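Local coordinates for protein thioesterase PA1618 (Pseudomonas aeruginosa, PDB 4QD8) that probably hydrolyses aromatic acyl-coenzyme A thioesters, as a hotdog-fold thioesterase of the PaaI family, and binds phenacyl-coenzyme A, at residues D33-T38 and V103-H108; M69-C74 and H114-R119. All coordinates share one frame; numbering follows the deposited sequence.

Contact 1: residues D33-T38 and V103-H108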
loop_
_atom_site.group_PDB
_atom_site.type_symbol
_atom_site.label_atom_id
_atom_site.label_comp_id
_atom_site.label_asym_id
_atom_site.label_seq_id
_atom_site.Cartn_x
_atom_site.Cartn_y
_atom_site.Cartn_z
ATOM N N ASP A 33 19.000 -14.858 12.071
ATOM C CA ASP A 33 20.088 -15.532 11.369
ATOM C C ASP A 33 20.748 -14.545 10.421
ATOM O O ASP A 33 20.560 -13.339 10.565
ATOM C CB ASP A 33 19.635 -16.830 10.676
ATOM C CG ASP A 33 18.517 -16.621 9.664
ATOM O OD1 ASP A 33 18.329 -15.492 9.172
ATOM O OD2 ASP A 33 17.822 -17.609 9.346
ATOM N N ASP A 34 21.518 -15.036 9.453
ATOM C CA ASP A 34 22.262 -14.136 8.573
ATOM C C ASP A 34 21.381 -13.291 7.666
ATOM O O ASP A 34 21.854 -12.320 7.077
ATOM C CB ASP A 34 23.224 -14.925 7.688
ATOM C CG ASP A 34 24.419 -15.438 8.446
ATOM O OD1 ASP A 34 24.576 -15.074 9.635
ATOM O OD2 ASP A 34 25.208 -16.193 7.837
ATOM N N GLU A 35 20.108 -13.663 7.546
ATOM C CA GLU A 35 19.226 -13.029 6.570
ATOM C C GLU A 35 17.910 -12.561 7.156
ATOM O O GLU A 35 17.085 -12.020 6.434
ATOM C CB GLU A 35 18.850 -14.013 5.470
ATOM C CG GLU A 35 19.979 -14.666 4.734
ATOM C CD GLU A 35 19.457 -15.780 3.857
ATOM O OE1 GLU A 35 18.269 -16.140 4.022
ATOM O OE2 GLU A 35 20.221 -16.293 3.010
ATOM N N SER A 36 17.670 -12.817 8.435
ATOM C CA SER A 36 16.335 -12.532 8.974
ATOM C C SER A 36 16.335 -12.245 10.462
ATOM O O SER A 36 17.281 -12.582 11.176
ATOM C CB SER A 36 15.378 -13.691 8.670
ATOM O OG SER A 36 15.716 -14.843 9.428
ATOM N N LEU A 37 15.256 -11.613 10.923
ATOM C CA LEU A 37 15.071 -11.305 12.333
ATOM C C LEU A 37 13.625 -11.665 12.661
ATOM O O LEU A 37 12.733 -11.424 11.852
ATOM C CB LEU A 37 15.345 -9.823 12.590
ATOM C CG LEU A 37 15.233 -9.327 14.036
ATOM C CD1 LEU A 37 16.189 -10.066 14.973
ATOM C CD2 LEU A 37 15.432 -7.812 14.129
ATOM N N THR A 38 13.402 -12.271 13.829
ATOM C CA THR A 38 12.083 -12.822 14.178
ATOM C C THR A 38 11.618 -12.287 15.535
ATOM O O THR A 38 12.405 -12.222 16.481
ATOM C CB THR A 38 12.135 -14.373 14.225
ATOM O OG1 THR A 38 12.491 -14.894 12.933
ATOM C CG2 THR A 38 10.790 -14.958 14.654
ATOM N N VAL A 103 8.413 -12.611 10.781
ATOM C CA VAL A 103 9.793 -12.793 10.308
ATOM C C VAL A 103 10.095 -11.713 9.279
ATOM O O VAL A 103 9.347 -11.553 8.317
ATOM C CB VAL A 103 9.987 -14.179 9.671
ATOM C CG1 VAL A 103 11.449 -14.401 9.269
ATOM C CG2 VAL A 103 9.559 -15.272 10.639
ATOM N N ALA A 104 11.180 -10.975 9.483
ATOM C CA ALA A 104 11.562 -9.911 8.562
ATOM C C ALA A 104 12.754 -10.325 7.710
ATOM O O ALA A 104 13.744 -10.857 8.227
ATOM C CB ALA A 104 11.883 -8.626 9.321
ATOM N N ARG A 105 12.654 -10.045 6.417
ATOM C CA ARG A 105 13.733 -10.282 5.458
ATOM C C ARG A 105 13.908 -9.015 4.613
ATOM O O ARG A 105 12.953 -8.305 4.348
ATOM C CB ARG A 105 13.390 -11.475 4.568
ATOM C CG ARG A 105 13.408 -12.800 5.312
ATOM C CD ARG A 105 12.974 -13.968 4.444
ATOM N NE ARG A 105 12.954 -15.208 5.225
ATOM C CZ ARG A 105 14.030 -15.956 5.471
ATOM N NH1 ARG A 105 15.222 -15.603 4.993
ATOM N NH2 ARG A 105 13.919 -17.064 6.197
ATOM N N ALA A 106 15.135 -8.709 4.203
ATOM C CA ALA A 106 15.356 -7.491 3.432
ATOM C C ALA A 106 14.961 -7.671 1.971
ATOM O O ALA A 106 15.249 -8.715 1.365
ATOM C CB ALA A 106 16.830 -7.058 3.530
ATOM N N ILE A 107 14.306 -6.657 1.403
ATOM C CA ILE A 107 14.079 -6.626 -0.038
ATOM C C ILE A 107 15.140 -5.729 -0.657
ATOM O O ILE A 107 15.701 -6.022 -1.713
ATOM C CB ILE A 107 12.688 -6.061 -0.374
ATOM C CG1 ILE A 107 11.612 -7.004 0.169
ATOM C CG2 ILE A 107 12.517 -5.864 -1.890
ATOM C CD1 ILE A 107 11.695 -8.410 -0.399
ATOM N N HIS A 108 15.409 -4.620 0.013
ATOM C CA HIS A 108 16.374 -3.654 -0.511
ATOM C C HIS A 108 16.880 -2.739 0.587
ATOM O O HIS A 108 16.093 -2.094 1.282
ATOM C CB HIS A 108 15.752 -2.842 -1.663
ATOM C CG HIS A 108 16.608 -1.717 -2.153
ATOM N ND1 HIS A 108 17.886 -1.900 -2.652
ATOM C CD2 HIS A 108 16.371 -0.383 -2.229
ATOM C CE1 HIS A 108 18.389 -0.733 -3.012
ATOM N NE2 HIS A 108 17.496 0.203 -2.761
HETATM O O HOH W 1 16.756 -17.543 6.892
HETATM O O HOH W 2 17.075 -10.917 4.068
#

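Contact 2: residues M69-C74 and H114-R119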
loop_
_atom_site.group_PDB
_atom_site.type_symbol
_atom_site.label_atom_id
_atom_site.label_comp_id
_atom_site.label_asym_id
_atom_site.label_seq_id
_atom_site.Cartn_x
_atom_site.Cartn_y
_atom_site.Cartn_z
ATOM N N MET A 69 13.656 -2.182 13.921
ATOM C CA MET A 69 14.810 -2.698 14.651
ATOM C C MET A 69 15.803 -3.306 13.671
ATOM O O MET A 69 17.019 -3.112 13.793
ATOM C CB MET A 69 14.388 -3.742 15.681
ATOM C CG MET A 69 15.511 -4.157 16.609
ATOM S SD MET A 69 15.958 -2.791 17.695
ATOM C CE MET A 69 14.553 -2.782 18.810
ATOM N N ALA A 70 15.291 -4.036 12.687
ATOM C CA ALA A 70 16.149 -4.575 11.630
ATOM C C ALA A 70 16.931 -3.460 10.910
ATOM O O ALA A 70 18.125 -3.613 10.654
ATOM C CB ALA A 70 15.340 -5.387 10.652
ATOM N N SER A 71 16.272 -2.343 10.593
ATOM C CA SER A 71 16.968 -1.202 9.978
ATOM C C SER A 71 18.043 -0.628 10.879
ATOM O O SER A 71 19.139 -0.309 10.420
ATOM C CB SER A 71 15.988 -0.098 9.587
ATOM O OG SER A 71 15.467 -0.353 8.308
ATOM N N TYR A 72 17.733 -0.501 12.162
ATOM C CA TYR A 72 18.721 -0.006 13.110
ATOM C C TYR A 72 19.975 -0.860 13.180
ATOM O O TYR A 72 21.072 -0.333 13.385
ATOM C CB TYR A 72 18.091 0.169 14.485
ATOM C CG TYR A 72 17.648 1.584 14.681
ATOM C CD1 TYR A 72 18.571 2.573 15.009
ATOM C CD2 TYR A 72 16.319 1.951 14.496
ATOM C CE1 TYR A 72 18.177 3.889 15.176
ATOM C CE2 TYR A 72 15.916 3.259 14.660
ATOM C CZ TYR A 72 16.849 4.224 15.003
ATOM O OH TYR A 72 16.443 5.524 15.171
ATOM N N LEU A 73 19.821 -2.157 12.955
ATOM C CA LEU A 73 20.943 -3.097 13.003
ATOM C C LEU A 73 21.727 -3.093 11.696
ATOM O O LEU A 73 22.742 -3.778 11.574
ATOM C CB LEU A 73 20.436 -4.515 13.278
ATOM C CG LEU A 73 19.797 -4.765 14.646
ATOM C CD1 LEU A 73 19.085 -6.086 14.681
ATOM C CD2 LEU A 73 20.885 -4.725 15.722
ATOM N N CYS A 74 21.244 -2.332 10.717
ATOM C CA CYS A 74 21.876 -2.301 9.398
ATOM C C CYS A 74 22.518 -0.963 9.047
ATOM O O CYS A 74 23.298 -0.886 8.099
ATOM C CB CYS A 74 20.874 -2.677 8.303
ATOM S SG CYS A 74 20.375 -4.403 8.313
ATOM N N HIS A 114 15.061 1.780 3.166
ATOM C CA HIS A 114 15.160 0.335 3.314
ATOM C C HIS A 114 13.774 -0.207 3.075
ATOM O O HIS A 114 12.792 0.425 3.464
ATOM C CB HIS A 114 15.543 -0.060 4.740
ATOM C CG HIS A 114 16.948 0.267 5.122
ATOM N ND1 HIS A 114 17.420 0.096 6.407
ATOM C CD2 HIS A 114 17.988 0.754 4.399
ATOM C CE1 HIS A 114 18.694 0.450 6.455
ATOM N NE2 HIS A 114 19.060 0.863 5.257
ATOM N N VAL A 115 13.693 -1.376 2.458
ATOM C CA VAL A 115 12.399 -2.043 2.272
ATOM C C VAL A 115 12.495 -3.447 2.873
ATOM O O VAL A 115 13.393 -4.226 2.527
ATOM C CB VAL A 115 12.005 -2.102 0.781
ATOM C CG1 VAL A 115 10.622 -2.750 0.613
ATOM C CG2 VAL A 115 11.991 -0.707 0.159
ATOM N N TRP A 116 11.564 -3.764 3.777
ATOM C CA TRP A 116 11.517 -5.046 4.483
ATOM C C TRP A 116 10.249 -5.824 4.126
ATOM O O TRP A 116 9.173 -5.227 4.008
ATOM C CB TRP A 116 11.525 -4.811 6.003
ATOM C CG TRP A 116 12.811 -4.214 6.493
ATOM C CD1 TRP A 116 13.056 -2.901 6.766
ATOM C CD2 TRP A 116 14.035 -4.913 6.726
ATOM N NE1 TRP A 116 14.370 -2.742 7.164
ATOM C CE2 TRP A 116 14.990 -3.965 7.148
ATOM C CE3 TRP A 116 14.424 -6.253 6.609
ATOM C CZ2 TRP A 116 16.319 -4.315 7.463
ATOM C CZ3 TRP A 116 15.747 -6.603 6.934
ATOM C CH2 TRP A 116 16.669 -5.630 7.350
ATOM N N ASP A 117 10.400 -7.136 3.970
ATOM C CA ASP A 117 9.297 -8.066 3.734
ATOM C C ASP A 117 9.004 -8.715 5.084
ATOM O O ASP A 117 9.901 -9.310 5.689
ATOM C CB ASP A 117 9.754 -9.114 2.718
ATOM C CG ASP A 117 8.765 -10.249 2.545
ATOM O OD1 ASP A 117 7.590 -9.992 2.226
ATOM O OD2 ASP A 117 9.183 -11.409 2.700
ATOM N N ILE A 118 7.780 -8.585 5.599
ATOM C CA ILE A 118 7.499 -9.129 6.928
ATOM C C ILE A 118 6.324 -10.099 6.859
ATOM O O ILE A 118 5.232 -9.732 6.418
ATOM C CB ILE A 118 7.264 -8.009 7.958
ATOM C CG1 ILE A 118 8.519 -7.133 8.024
ATOM C CG2 ILE A 118 7.000 -8.597 9.351
ATOM C CD1 ILE A 118 8.249 -5.700 8.352
ATOM N N ARG A 119 6.575 -11.348 7.254
ATOM C CA ARG A 119 5.550 -12.402 7.177
ATOM C C ARG A 119 5.106 -12.820 8.579
ATOM O O ARG A 119 5.942 -13.153 9.421
ATOM C CB ARG A 119 6.088 -13.649 6.452
ATOM C CG ARG A 119 6.732 -13.428 5.083
ATOM C CD ARG A 119 5.773 -12.826 4.090
ATOM N NE ARG A 119 6.419 -12.649 2.789
ATOM C CZ ARG A 119 6.393 -13.544 1.805
ATOM N NH1 ARG A 119 5.734 -14.687 1.956
ATOM N NH2 ARG A 119 7.016 -13.284 0.663
#

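Contact 1: residues D33-T38 and V103-H108
Arg105 and Glu35 both set CG beside the backbone N and anti to the carbonyl carbon (chi1 -69° and -55°), and their extended chains then cross obliquely. Arg105 NH1 lies 3.2 Å from Glu35 OE1, a salt bridge whose hydrogen bond is weak and bent. The carboxylate oxygen sits at the guanidinium edge, near its plane, but the two flat groups are turned 75° apart, and the bridge is carried by one oxygen and one nitrogen. Ser36 CB lies over one guanidinium face, 4.1 Å above the plane and over its centre. Water 1 joins Arg105 NH2 to Asp33 OD2, linking the arginine to the turn before the strand. In that turn Asp33 OD1 accepts from Glu35 N, making an Asx turn, and from Ser36 OG at 2.7 Å; the donors come from opposite faces of the carboxylate plane.

The backbones form antiparallel neighbours in the curved sheet of the hotdog fold, strand 36-42 running beside strand 99-106. Leu37 and Ala104 are a hydrogen-bonded pair: Ala104 N gives a nearly straight bond to Leu37 O at 2.9 Å, and Leu37 N returns a longer, less straight one to Ala104 O at 3.2 Å. Their side chains lie on the face opposite Arg105, where both touch Leu66 of helix 56-72. At the non-hydrogen-bonded pair Thr38-Val103, on the arginine's face, Thr38 OG1 packs against both valine methyls and comes within 3.7 Å of CG2. Toward the Glu35 and Ala106 end a water stands in for a direct bond: water 2 accepts from Ala106 N at 2.9 Å and donates to Glu35 O at 2.6 Å.

Contact 2: residues M69-C74 and H114-R119
Ser71 OG stands between two ring nitrogens, 2.8 Å from His114 ND1 and 2.9 Å from Trp116 NE1. Two hydrogen bonds therefore grip one hydroxyl in a buried setting and account for a polar atom of each aromatic side chain. The indole is clearly a donor: its N-H points at OG with an angle of 167°, and the oxygen lies close to the ring plane. Toward His114 either partner could give the proton; here too OG sits at the ring edge, near the plane.

His114 and Trp116 are two positions apart on their strand and share a face of it. They also share a first torsion, with CG anti to the carbonyl carbon and beside the backbone N (chi1 -71° and -66°); both side chains leave the strand toward the helix, and Ser71 meets each ring at its edge.

The tryptophan is used on its face as well as its edge. Ala70 CB makes a CH-pi contact over the face of the six-membered ring, 3.6 Å from its centroid; its nearest atom is Trp116 CZ2 at 3.5 Å. Just past the helix end, Cys74 SG reaches the edge of the same ring, 4.0 Å from CH2, a sulfur-aromatic contact made near the ring plane. Cys74 CB also approaches His114 CE1 obliquely at 4.2 Å. Leu109 touches Cys74, His114 and Trp116 together, while Val115 and Asp117 pack against the second subunit. Helix face against the inner side of a curved antiparallel sheet, here the last turn of helix 56-72 on strand 113-121, is the packing that defines the hotdog fold.

How the contacts relate
Contact 2 is the more buried of the two, a helix-on-sheet interface, whereas contact 1 joins neighbouring strands and is only partly buried. Both draw on the same sheet, because strands 99-106 and 113-121 are adjacent, and the two centres lie about 7 Å apart. Their chemistry follows their place: contact 1 combines a backbone ladder with an exposed salt bridge and two bridging waters, while contact 2 relies on two aromatic rings met by a hydroxyl, a methyl and a sulfur, with no salt bridge between its segments. They meet directly where Trp116 CZ3 packs 3.5 Å from Ala106 N, and Ile107 N probably bonds to Val115 O at 2.8 Å. Helix 56-72 serves both, through Leu66 in one and its final turn in the other.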